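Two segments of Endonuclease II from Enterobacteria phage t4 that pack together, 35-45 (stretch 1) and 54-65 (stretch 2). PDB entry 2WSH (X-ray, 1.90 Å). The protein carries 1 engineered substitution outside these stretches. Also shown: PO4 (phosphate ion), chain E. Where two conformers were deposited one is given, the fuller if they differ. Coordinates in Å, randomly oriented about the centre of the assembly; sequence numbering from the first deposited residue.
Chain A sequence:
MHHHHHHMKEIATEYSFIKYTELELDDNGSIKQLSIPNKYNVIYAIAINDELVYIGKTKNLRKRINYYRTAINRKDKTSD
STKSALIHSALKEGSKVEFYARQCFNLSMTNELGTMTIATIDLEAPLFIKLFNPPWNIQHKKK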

# COMPACT_ATOMS: atom_id res chain seq x y z
N SER A 35 24.80 -6.21 25.36
CA SER A 35 23.99 -7.42 25.31
C SER A 35 22.58 -7.02 24.92
O SER A 35 21.79 -6.56 25.75
CB SER A 35 24.01 -8.15 26.65
OG SER A 35 23.68 -9.52 26.49
N ILE A 36 22.26 -7.18 23.64
CA ILE A 36 20.98 -6.72 23.10
C ILE A 36 20.54 -7.63 21.96
O ILE A 36 21.36 -8.08 21.16
CB ILE A 36 21.09 -5.28 22.58
CG1 ILE A 36 22.34 -5.14 21.70
CG2 ILE A 36 21.14 -4.29 23.73
CD1 ILE A 36 22.73 -3.70 21.41
N PRO A 37 19.23 -7.90 21.89
CA PRO A 37 18.70 -8.68 20.76
C PRO A 37 18.78 -7.83 19.51
O PRO A 37 18.95 -6.61 19.60
CB PRO A 37 17.23 -8.90 21.14
CG PRO A 37 17.12 -8.53 22.59
CD PRO A 37 18.17 -7.50 22.82
N ASN A 38 18.69 -8.43 18.33
CA ASN A 38 18.79 -7.63 17.12
C ASN A 38 17.44 -7.06 16.69
O ASN A 38 16.39 -7.57 17.06
CB ASN A 38 19.46 -8.40 15.98
CG ASN A 38 20.29 -7.50 15.08
OD1 ASN A 38 21.21 -7.96 14.40
ND2 ASN A 38 19.98 -6.21 15.08
N LYS A 39 17.50 -5.99 15.92
CA LYS A 39 16.33 -5.24 15.51
C LYS A 39 16.61 -4.74 14.11
O LYS A 39 17.60 -4.06 13.87
CB LYS A 39 16.06 -4.09 16.48
CG LYS A 39 14.63 -3.57 16.46
CD LYS A 39 14.24 -2.98 17.80
CE LYS A 39 13.75 -4.05 18.77
NZ LYS A 39 12.33 -4.43 18.50
N TYR A 40 15.73 -5.09 13.17
CA TYR A 40 15.98 -4.83 11.76
C TYR A 40 14.99 -3.84 11.18
O TYR A 40 13.85 -3.75 11.63
CB TYR A 40 15.92 -6.13 10.96
CG TYR A 40 16.71 -7.27 11.57
CD1 TYR A 40 18.06 -7.44 11.28
CD2 TYR A 40 16.12 -8.17 12.44
CE1 TYR A 40 18.79 -8.48 11.83
CE2 TYR A 40 16.84 -9.21 13.00
CZ TYR A 40 18.17 -9.36 12.69
OH TYR A 40 18.89 -10.39 13.25
N ASN A 41 15.43 -3.09 10.17
CA ASN A 41 14.54 -2.23 9.40
C ASN A 41 13.84 -1.17 10.25
O ASN A 41 12.62 -1.14 10.33
CB ASN A 41 13.50 -3.10 8.68
CG ASN A 41 12.87 -2.40 7.49
OD1 ASN A 41 11.78 -2.76 7.05
ND2 ASN A 41 13.57 -1.40 6.95
N VAL A 42 14.62 -0.30 10.87
CA VAL A 42 14.05 0.69 11.78
C VAL A 42 14.58 2.10 11.55
O VAL A 42 15.65 2.30 10.97
CB VAL A 42 14.35 0.34 13.26
CG1 VAL A 42 13.74 -1.00 13.63
CG2 VAL A 42 15.85 0.34 13.50
N ILE A 43 13.81 3.07 12.02
CA ILE A 43 14.31 4.42 12.23
C ILE A 43 14.89 4.42 13.63
O ILE A 43 14.26 3.95 14.57
CB ILE A 43 13.18 5.45 12.16
CG1 ILE A 43 12.63 5.55 10.74
CG2 ILE A 43 13.67 6.81 12.66
CD1 ILE A 43 13.67 5.95 9.71
N TYR A 44 16.12 4.90 13.77
CA TYR A 44 16.68 5.01 15.10
C TYR A 44 16.93 6.45 15.50
O TYR A 44 17.09 7.32 14.65
CB TYR A 44 17.93 4.13 15.27
CG TYR A 44 19.19 4.59 14.56
CD1 TYR A 44 20.12 5.37 15.21
CD2 TYR A 44 19.45 4.20 13.25
CE1 TYR A 44 21.29 5.78 14.59
CE2 TYR A 44 20.62 4.60 12.61
CZ TYR A 44 21.53 5.39 13.29
OH TYR A 44 22.68 5.79 12.67
N ALA A 45 16.93 6.70 16.80
CA ALA A 45 17.11 8.04 17.31
C ALA A 45 18.22 8.02 18.33
O ALA A 45 18.28 7.14 19.19
CB ALA A 45 15.81 8.54 17.94
P PO4 E . 23.83 5.98 9.38
O1 PO4 E . 22.80 7.07 9.58
O2 PO4 E . 23.52 5.21 8.11
O3 PO4 E . 25.22 6.57 9.27
O4 PO4 E . 23.77 5.07 10.57
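Stretch 2 (54-65) YIGKTKNLRKRI

Stretch 2 enters as an extended strand, 54-58, turns at Lys59 and Asn60, and leaves as a helix from Leu61. Its strand runs antiparallel to strand 42-45, the directions 151° apart and the axes 4.6 Å at closest approach; the helix axis crosses that strand at -34°, 10.8 Å away.

Backbone bonds set the register. Val42 N donates to Thr58 O and Thr58 N to Val42 O, both at 3.1 Å; Tyr44 N donates to Gly56 O and Gly56 N to Tyr44 O, both at 2.9 Å. Ile43 faces Lys57 and Ala45 faces Ile55 as the non-hydrogen-bonded pairs between. Past the strand, Leu61 N donates to Lys39 O at 2.9 Å, tying the helix start to the loop, while Asn60 OD1 caps the helix by accepting from Lys63 N at 3.2 Å.

Apolar packing uses both faces. Ile43 CG2 meets Ile55 CG2 at 3.9 Å; on the other face Leu61 points back, CD1 3.7 Å from Tyr44 CB. Gly56 CA lies over the Tyr44 ring, 3.9 Å from its centroid, and an ideal CB on Gly56 would clash with Tyr44 CZ: glycine makes room for the ring.

Three polar side-chain tips from the two stretches converge on the phosphate: Tyr44 OH and Arg64 NH1 each hydrogen-bond to PO4 O4 at 2.5 Å, and Tyr54 OH to PO4 O1 at 2.5 Å, the two hydroxyl bonds being very short.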

# COMPACT_ATOMS: atom_id res chain seq x y z
N TYR A 54 19.85 13.10 16.63
CA TYR A 54 20.03 12.45 15.33
C TYR A 54 18.95 11.43 15.00
O TYR A 54 18.54 10.64 15.84
CB TYR A 54 21.40 11.77 15.27
CG TYR A 54 21.72 11.15 13.93
CD1 TYR A 54 22.08 11.93 12.85
CD2 TYR A 54 21.68 9.77 13.76
CE1 TYR A 54 22.39 11.37 11.62
CE2 TYR A 54 21.98 9.19 12.54
CZ TYR A 54 22.33 10.00 11.47
OH TYR A 54 22.64 9.44 10.25
N ILE A 55 18.50 11.46 13.75
CA ILE A 55 17.59 10.45 13.22
C ILE A 55 18.31 9.68 12.13
O ILE A 55 18.77 10.26 11.14
CB ILE A 55 16.33 11.08 12.62
CG1 ILE A 55 15.42 11.64 13.72
CG2 ILE A 55 15.56 10.05 11.79
CD1 ILE A 55 14.72 10.58 14.53
N GLY A 56 18.43 8.37 12.31
CA GLY A 56 19.04 7.52 11.30
C GLY A 56 18.10 6.43 10.83
O GLY A 56 17.04 6.23 11.41
N LYS A 57 18.50 5.72 9.78
CA LYS A 57 17.77 4.54 9.35
C LYS A 57 18.76 3.40 9.18
O LYS A 57 19.93 3.64 8.86
CB LYS A 57 17.02 4.80 8.05
CG LYS A 57 17.92 5.13 6.87
CD LYS A 57 17.10 5.51 5.64
CE LYS A 57 18.00 5.80 4.44
NZ LYS A 57 17.23 6.34 3.29
N THR A 58 18.31 2.16 9.39
CA THR A 58 19.21 1.01 9.29
C THR A 58 18.47 -0.31 9.06
O THR A 58 17.36 -0.51 9.54
CB THR A 58 20.10 0.88 10.54
OG1 THR A 58 21.03 -0.20 10.35
CG2 THR A 58 19.25 0.60 11.77
N LYS A 59 19.11 -1.20 8.30
CA LYS A 59 18.59 -2.54 8.08
C LYS A 59 18.89 -3.44 9.28
O LYS A 59 18.30 -4.51 9.43
CB LYS A 59 19.21 -3.16 6.83
CG LYS A 59 18.87 -2.46 5.52
CD LYS A 59 19.89 -2.82 4.45
CE LYS A 59 19.63 -2.11 3.12
NZ LYS A 59 18.77 -2.90 2.20
N ASN A 60 19.81 -2.99 10.14
CA ASN A 60 20.32 -3.82 11.23
C ASN A 60 20.90 -2.97 12.36
O ASN A 60 22.05 -2.53 12.29
CB ASN A 60 21.38 -4.78 10.68
CG ASN A 60 21.84 -5.79 11.71
OD1 ASN A 60 21.80 -5.55 12.92
ND2 ASN A 60 22.31 -6.94 11.24
N LEU A 61 20.11 -2.76 13.40
CA LEU A 61 20.46 -1.80 14.45
C LEU A 61 21.61 -2.25 15.35
O LEU A 61 22.45 -1.43 15.74
CB LEU A 61 19.23 -1.46 15.29
CG LEU A 61 19.42 -0.34 16.32
CD1 LEU A 61 19.87 0.95 15.64
CD2 LEU A 61 18.13 -0.11 17.10
N ARG A 62 21.66 -3.53 15.68
CA ARG A 62 22.73 -4.03 16.53
C ARG A 62 24.07 -3.82 15.83
O ARG A 62 25.07 -3.45 16.46
CB ARG A 62 22.53 -5.50 16.89
CG ARG A 62 23.43 -5.98 18.02
CD ARG A 62 23.10 -7.40 18.46
NE ARG A 62 23.43 -8.38 17.43
CZ ARG A 62 23.23 -9.69 17.56
NH1 ARG A 62 22.70 -10.17 18.67
NH2 ARG A 62 23.57 -10.51 16.57
N LYS A 63 24.10 -4.05 14.53
CA LYS A 63 25.31 -3.83 13.75
C LYS A 63 25.71 -2.36 13.71
O LYS A 63 26.89 -2.03 13.88
CB LYS A 63 25.18 -4.39 12.33
CG LYS A 63 25.77 -5.78 12.17
CD LYS A 63 25.86 -6.19 10.70
CE LYS A 63 26.84 -5.31 9.93
NZ LYS A 63 27.07 -5.82 8.55
N ARG A 64 24.74 -1.48 13.49
CA ARG A 64 24.99 -0.04 13.40
C ARG A 64 25.54 0.53 14.70
O ARG A 64 26.50 1.30 14.69
CB ARG A 64 23.72 0.70 12.99
CG ARG A 64 23.92 2.19 12.71
CD ARG A 64 24.77 2.42 11.46
NE ARG A 64 24.36 1.57 10.35
CZ ARG A 64 23.40 1.86 9.48
NH1 ARG A 64 22.73 3.00 9.57
NH2 ARG A 64 23.10 1.01 8.51
N ILE A 65 24.93 0.17 15.82
CA ILE A 65 25.37 0.64 17.12
C ILE A 65 26.78 0.15 17.43
O ILE A 65 27.64 0.92 17.87
CB ILE A 65 24.43 0.22 18.27
CG1 ILE A 65 23.00 0.68 17.98
CG2 ILE A 65 24.92 0.78 19.59
CD1 ILE A 65 22.92 2.02 17.31